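Local coordinates for protein transferrin (Manduca sexta, PDB 6WB6) that binds a single ferric ion together with a carbonate anion and transports iron as a secreted insect glycoprotein, at residues A[394-408]-A[586-600]. Residues are numbered along the deposited sequence; the frame is centred on the assembly and turned at random.
Sequences LKSVQDNGSDLASVD and RTWVAAKDFLSDVSI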
loop_
_atom_site.group_PDB
_atom_site.type_symbol
_atom_site.label_atom_id
_atom_site.label_comp_id
_atom_site.label_asym_id
_atom_site.label_seq_id
_atom_site.Cartn_x
_atom_site.Cartn_y
_atom_site.Cartn_z
ATOM N N LEU A 394 4.991 -19.350 -13.250
ATOM C CA LEU A 394 4.228 -20.281 -12.434
ATOM C C LEU A 394 5.051 -21.514 -12.108
ATOM O O LEU A 394 5.093 -21.956 -10.960
ATOM C CB LEU A 394 2.938 -20.671 -13.145
ATOM C CG LEU A 394 1.976 -19.512 -13.347
ATOM C CD1 LEU A 394 0.882 -19.985 -14.266
ATOM C CD2 LEU A 394 1.423 -19.009 -11.997
ATOM N N LYS A 395 5.679 -22.117 -13.112
ATOM C CA LYS A 395 6.587 -23.218 -12.823
ATOM C C LYS A 395 7.613 -22.802 -11.789
ATOM O O LYS A 395 7.987 -23.593 -10.920
ATOM C CB LYS A 395 7.294 -23.679 -14.095
ATOM C CG LYS A 395 8.382 -24.726 -13.882
ATOM C CD LYS A 395 7.853 -26.014 -13.201
ATOM C CE LYS A 395 8.787 -27.216 -13.478
ATOM N NZ LYS A 395 8.575 -28.394 -12.544
ATOM N N SER A 396 8.120 -21.577 -11.898
ATOM C CA SER A 396 9.183 -21.177 -10.993
ATOM C C SER A 396 8.670 -21.087 -9.569
ATOM O O SER A 396 9.381 -21.460 -8.626
ATOM C CB SER A 396 9.785 -19.844 -11.436
ATOM O OG SER A 396 10.719 -19.340 -10.492
ATOM N N VAL A 397 7.445 -20.589 -9.375
ATOM C CA VAL A 397 6.880 -20.588 -8.026
ATOM C C VAL A 397 6.795 -22.025 -7.502
ATOM O O VAL A 397 7.201 -22.325 -6.376
ATOM C CB VAL A 397 5.516 -19.874 -8.007
ATOM C CG1 VAL A 397 4.894 -19.856 -6.580
ATOM C CG2 VAL A 397 5.664 -18.408 -8.488
ATOM N N GLN A 398 6.314 -22.948 -8.328
ATOM C CA GLN A 398 6.275 -24.348 -7.908
ATOM C C GLN A 398 7.649 -24.857 -7.483
ATOM O O GLN A 398 7.790 -25.471 -6.419
ATOM C CB GLN A 398 5.745 -25.213 -9.033
ATOM C CG GLN A 398 5.585 -26.637 -8.631
ATOM C CD GLN A 398 5.205 -27.490 -9.779
ATOM O OE1 GLN A 398 4.129 -28.093 -9.784
ATOM N NE2 GLN A 398 6.085 -27.560 -10.782
ATOM N N ASP A 399 8.662 -24.647 -8.334
ATOM C CA ASP A 399 10.031 -25.093 -8.114
ATOM C C ASP A 399 10.676 -24.385 -6.954
ATOM O O ASP A 399 11.794 -24.743 -6.578
ATOM C CB ASP A 399 10.904 -24.821 -9.347
ATOM C CG ASP A 399 10.602 -25.741 -10.498
ATOM O OD1 ASP A 399 10.212 -26.902 -10.242
ATOM O OD2 ASP A 399 10.761 -25.289 -11.660
ATOM N N ASN A 400 10.016 -23.370 -6.415
ATOM C CA ASN A 400 10.613 -22.463 -5.436
ATOM C C ASN A 400 11.763 -21.641 -6.021
ATOM O O ASN A 400 12.677 -21.227 -5.307
ATOM C CB ASN A 400 11.098 -23.212 -4.205
ATOM C CG ASN A 400 11.276 -22.301 -3.024
ATOM O OD1 ASN A 400 10.530 -21.331 -2.860
ATOM N ND2 ASN A 400 12.286 -22.581 -2.210
ATOM N N GLY A 401 11.754 -21.408 -7.329
ATOM C CA GLY A 401 12.585 -20.349 -7.860
ATOM C C GLY A 401 12.029 -18.975 -7.561
ATOM O O GLY A 401 12.761 -17.990 -7.628
ATOM N N SER A 402 10.746 -18.905 -7.231
ATOM C CA SER A 402 10.062 -17.682 -6.857
ATOM C C SER A 402 9.092 -18.016 -5.740
ATOM O O SER A 402 8.771 -19.180 -5.497
ATOM C CB SER A 402 9.294 -17.066 -8.031
ATOM O OG SER A 402 10.061 -17.090 -9.219
ATOM N N ASP A 403 8.610 -16.973 -5.075
ATOM C CA ASP A 403 7.589 -17.117 -4.055
ATOM C C ASP A 403 6.212 -16.693 -4.535
ATOM O O ASP A 403 5.214 -17.126 -3.952
ATOM C CB ASP A 403 7.977 -16.298 -2.822
ATOM C CG ASP A 403 9.343 -16.692 -2.284
ATOM O OD1 ASP A 403 9.543 -17.906 -2.019
ATOM O OD2 ASP A 403 10.219 -15.802 -2.161
ATOM N N LEU A 404 6.116 -15.848 -5.560
ATOM C CA LEU A 404 4.796 -15.567 -6.103
ATOM C C LEU A 404 4.908 -15.058 -7.525
ATOM O O LEU A 404 5.946 -14.560 -7.959
ATOM C CB LEU A 404 4.013 -14.546 -5.252
ATOM C CG LEU A 404 4.550 -13.115 -5.176
ATOM C CD1 LEU A 404 3.582 -12.192 -4.397
ATOM C CD2 LEU A 404 5.914 -13.066 -4.550
ATOM N N ALA A 405 3.780 -15.139 -8.210
ATOM C CA ALA A 405 3.659 -14.759 -9.594
ATOM C C ALA A 405 2.191 -14.492 -9.816
ATOM O O ALA A 405 1.338 -15.016 -9.091
ATOM C CB ALA A 405 4.187 -15.852 -10.526
ATOM N N SER A 406 1.911 -13.655 -10.803
ATOM C CA SER A 406 0.556 -13.263 -11.129
ATOM C C SER A 406 0.043 -14.083 -12.300
ATOM O O SER A 406 0.804 -14.614 -13.104
ATOM C CB SER A 406 0.464 -11.770 -11.481
ATOM O OG SER A 406 1.291 -11.449 -12.585
ATOM N N VAL A 407 -1.273 -14.127 -12.398
ATOM C CA VAL A 407 -1.986 -14.837 -13.439
ATOM C C VAL A 407 -3.320 -14.120 -13.595
ATOM O O VAL A 407 -3.858 -13.562 -12.631
ATOM C CB VAL A 407 -2.078 -16.339 -13.059
ATOM C CG1 VAL A 407 -2.580 -16.495 -11.626
ATOM C CG2 VAL A 407 -2.923 -17.121 -14.023
ATOM N N ASP A 408 -3.800 -14.018 -14.820
ATOM C CA ASP A 408 -4.947 -13.165 -15.081
ATOM C C ASP A 408 -6.175 -14.010 -15.390
ATOM O O ASP A 408 -6.084 -15.181 -15.772
ATOM C CB ASP A 408 -4.676 -12.185 -16.238
ATOM C CG ASP A 408 -3.602 -11.133 -15.905
ATOM O OD1 ASP A 408 -3.551 -10.667 -14.748
ATOM O OD2 ASP A 408 -2.807 -10.761 -16.807
ATOM N N ARG A 586 -6.639 -10.034 -11.842
ATOM C CA ARG A 586 -5.231 -10.382 -11.775
ATOM C C ARG A 586 -4.906 -10.821 -10.354
ATOM O O ARG A 586 -5.200 -10.106 -9.393
ATOM C CB ARG A 586 -4.345 -9.209 -12.169
ATOM C CG ARG A 586 -2.897 -9.452 -11.901
ATOM C CD ARG A 586 -2.012 -8.431 -12.614
ATOM N NE ARG A 586 -2.103 -8.569 -14.059
ATOM C CZ ARG A 586 -1.519 -7.750 -14.936
ATOM N NH1 ARG A 586 -0.777 -6.724 -14.537
ATOM N NH2 ARG A 586 -1.675 -7.963 -16.225
ATOM N N THR A 587 -4.305 -12.003 -10.238
ATOM C CA THR A 587 -4.107 -12.709 -8.976
ATOM C C THR A 587 -2.665 -13.164 -8.855
ATOM O O THR A 587 -2.094 -13.681 -9.822
ATOM C CB THR A 587 -4.970 -13.940 -8.898
ATOM O OG1 THR A 587 -6.346 -13.570 -8.959
ATOM C CG2 THR A 587 -4.697 -14.664 -7.633
ATOM N N TRP A 588 -2.092 -13.012 -7.664
ATOM C CA TRP A 588 -0.759 -13.515 -7.376
ATOM C C TRP A 588 -0.878 -14.838 -6.644
ATOM O O TRP A 588 -1.662 -14.966 -5.690
ATOM C CB TRP A 588 0.064 -12.497 -6.578
ATOM C CG TRP A 588 0.424 -11.337 -7.456
ATOM C CD1 TRP A 588 1.621 -11.101 -8.044
ATOM C CD2 TRP A 588 -0.444 -10.244 -7.853
ATOM N NE1 TRP A 588 1.567 -9.940 -8.786
ATOM C CE2 TRP A 588 0.306 -9.404 -8.695
ATOM C CE3 TRP A 588 -1.775 -9.901 -7.574
ATOM C CZ2 TRP A 588 -0.230 -8.249 -9.274
ATOM C CZ3 TRP A 588 -2.304 -8.735 -8.144
ATOM C CH2 TRP A 588 -1.537 -7.939 -8.990
ATOM N N VAL A 589 -0.144 -15.836 -7.123
ATOM C CA VAL A 589 -0.272 -17.186 -6.599
ATOM C C VAL A 589 1.069 -17.603 -6.033
ATOM O O VAL A 589 2.127 -17.111 -6.441
ATOM C CB VAL A 589 -0.759 -18.195 -7.655
ATOM C CG1 VAL A 589 -2.077 -17.767 -8.213
ATOM C CG2 VAL A 589 0.264 -18.365 -8.748
ATOM N N ALA A 590 1.009 -18.523 -5.073
ATOM C CA ALA A 590 2.183 -18.999 -4.369
ATOM C C ALA A 590 2.104 -20.507 -4.184
ATOM O O ALA A 590 1.039 -21.118 -4.285
ATOM C CB ALA A 590 2.332 -18.327 -2.999
ATOM N N ALA A 591 3.258 -21.102 -3.900
ATOM C CA ALA A 591 3.294 -22.527 -3.669
ATOM C C ALA A 591 2.836 -22.829 -2.249
ATOM O O ALA A 591 2.551 -21.933 -1.442
ATOM C CB ALA A 591 4.691 -23.078 -3.921
ATOM N N LYS A 592 2.797 -24.121 -1.942
ATOM C CA LYS A 592 2.243 -24.642 -0.698
ATOM C C LYS A 592 3.237 -24.677 0.455
ATOM O O LYS A 592 2.837 -24.498 1.606
ATOM C CB LYS A 592 1.729 -26.073 -0.922
ATOM N N ASP A 593 4.519 -24.948 0.192
ATOM C CA ASP A 593 5.394 -25.481 1.237
ATOM C C ASP A 593 6.442 -24.502 1.741
ATOM O O ASP A 593 7.395 -24.924 2.398
ATOM C CB ASP A 593 6.069 -26.753 0.739
ATOM C CG ASP A 593 5.088 -27.862 0.565
ATOM O OD1 ASP A 593 4.270 -28.028 1.491
ATOM O OD2 ASP A 593 5.099 -28.512 -0.502
ATOM N N PHE A 594 6.278 -23.205 1.483
ATOM C CA PHE A 594 7.318 -22.260 1.853
ATOM C C PHE A 594 6.722 -21.070 2.590
ATOM O O PHE A 594 6.156 -21.258 3.667
ATOM C CB PHE A 594 8.093 -21.879 0.604
ATOM C CG PHE A 594 8.722 -23.058 -0.051
ATOM C CD1 PHE A 594 9.844 -23.629 0.490
ATOM C CD2 PHE A 594 8.167 -23.621 -1.170
ATOM C CE1 PHE A 594 10.432 -24.729 -0.102
ATOM C CE2 PHE A 594 8.747 -24.738 -1.748
ATOM C CZ PHE A 594 9.877 -25.283 -1.201
ATOM N N LEU A 595 6.828 -19.858 2.046
ATOM C CA LEU A 595 6.395 -18.682 2.791
ATOM C C LEU A 595 4.900 -18.764 3.065
ATOM O O LEU A 595 4.123 -19.220 2.217
ATOM C CB LEU A 595 6.732 -17.403 2.018
ATOM C CG LEU A 595 8.203 -16.959 1.973
ATOM C CD1 LEU A 595 9.003 -17.809 1.036
ATOM C CD2 LEU A 595 8.333 -15.545 1.500
ATOM N N SER A 596 4.496 -18.347 4.271
ATOM C CA SER A 596 3.076 -18.274 4.589
ATOM C C SER A 596 2.394 -17.234 3.701
ATOM O O SER A 596 3.037 -16.341 3.152
ATOM C CB SER A 596 2.864 -17.891 6.047
ATOM O OG SER A 596 3.225 -16.531 6.247
ATOM N N ASP A 597 1.068 -17.353 3.571
ATOM C CA ASP A 597 0.317 -16.352 2.823
ATOM C C ASP A 597 0.485 -14.961 3.435
ATOM O O ASP A 597 0.598 -13.963 2.711
ATOM C CB ASP A 597 -1.152 -16.760 2.744
ATOM C CG ASP A 597 -1.368 -17.944 1.798
ATOM O OD1 ASP A 597 -0.365 -18.428 1.256
ATOM O OD2 ASP A 597 -2.515 -18.398 1.597
ATOM N N VAL A 598 0.544 -14.877 4.764
ATOM C CA VAL A 598 0.786 -13.594 5.422
ATOM C C VAL A 598 2.139 -13.026 4.996
ATOM O O VAL A 598 2.241 -11.875 4.544
ATOM C CB VAL A 598 0.666 -13.768 6.952
ATOM C CG1 VAL A 598 1.154 -12.545 7.697
ATOM C CG2 VAL A 598 -0.798 -14.095 7.311
ATOM N N SER A 599 3.186 -13.844 5.061
ATOM C CA SER A 599 4.502 -13.363 4.659
ATOM C C SER A 599 4.536 -12.919 3.198
ATOM O O SER A 599 5.252 -11.969 2.855
ATOM C CB SER A 599 5.543 -14.448 4.919
ATOM O OG SER A 599 5.903 -14.464 6.284
ATOM N N ILE A 600 3.737 -13.549 2.339
ATOM C CA ILE A 600 3.767 -13.238 0.910
ATOM C C ILE A 600 2.931 -12.006 0.600
ATOM O O ILE A 600 3.322 -11.143 -0.201
ATOM C CB ILE A 600 3.285 -14.461 0.113
ATOM C CG1 ILE A 600 4.373 -15.546 0.163
ATOM C CG2 ILE A 600 2.938 -14.068 -1.316
ATOM C CD1 ILE A 600 4.062 -16.755 -0.685
HETATM O O HOH W 1 5.437 -19.879 -2.990
HETATM O O HOH W 2 3.484 -9.786 -11.416
#
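A405 and V407 pair with V589 and T587 as antiparallel hydrogen-bonded pairs, four backbone bonds joining strand 405-407 to strand 587-590, with S406 and W588 as the non-hydrogen-bonded pair between them. Next to the A405-V589 pair, a water accepts from A591 N and donates to D403 O, carrying the link on by one step. On the face bearing S406, its CB sits over the five-membered ring of W588 in a CH-pi contact, 3.6 Å from the centroid. S406 OG, turned between the backbone N and the carbonyl carbon, shares a second water with W588 NE1, while F425 stacks on the indole. On the face bearing V407 and V589 the contact is aliphatic: V589 meets V407 through CG1 and L394 of helix 394-399 through CG2, 3.5 Å from L394 CD2. The N400 amide lies flat over the centre of the F594 ring, the planes 3° apart, and L404 CD1 packs against I600 CG2 at 3.7 Å. At the opposite end, R586 grips D408 side-on: NE gives a nearly straight bond (170°) to the syn lone pair of OD1 at 2.6 Å, and NH2 reaches OD2 at 3.1 Å. Bending at chi3 (-66°) brings this edge of the guanidinium to the carboxylate, almost coplanar with it, while NH1 turns to the carbonyl of N629. With a leucine in place of R586, D408 would probably lose its two-pronged mate and keep a long, weak pairing with R411. The pairing closes one edge of a four-stranded antiparallel sheet in the C-terminal transferrin-like half, away from the iron site. Its chemistry implies a join fixed in register by backbone bonds, backed by aliphatic contacts under helix 394-399 and clamped at one end by paired charges.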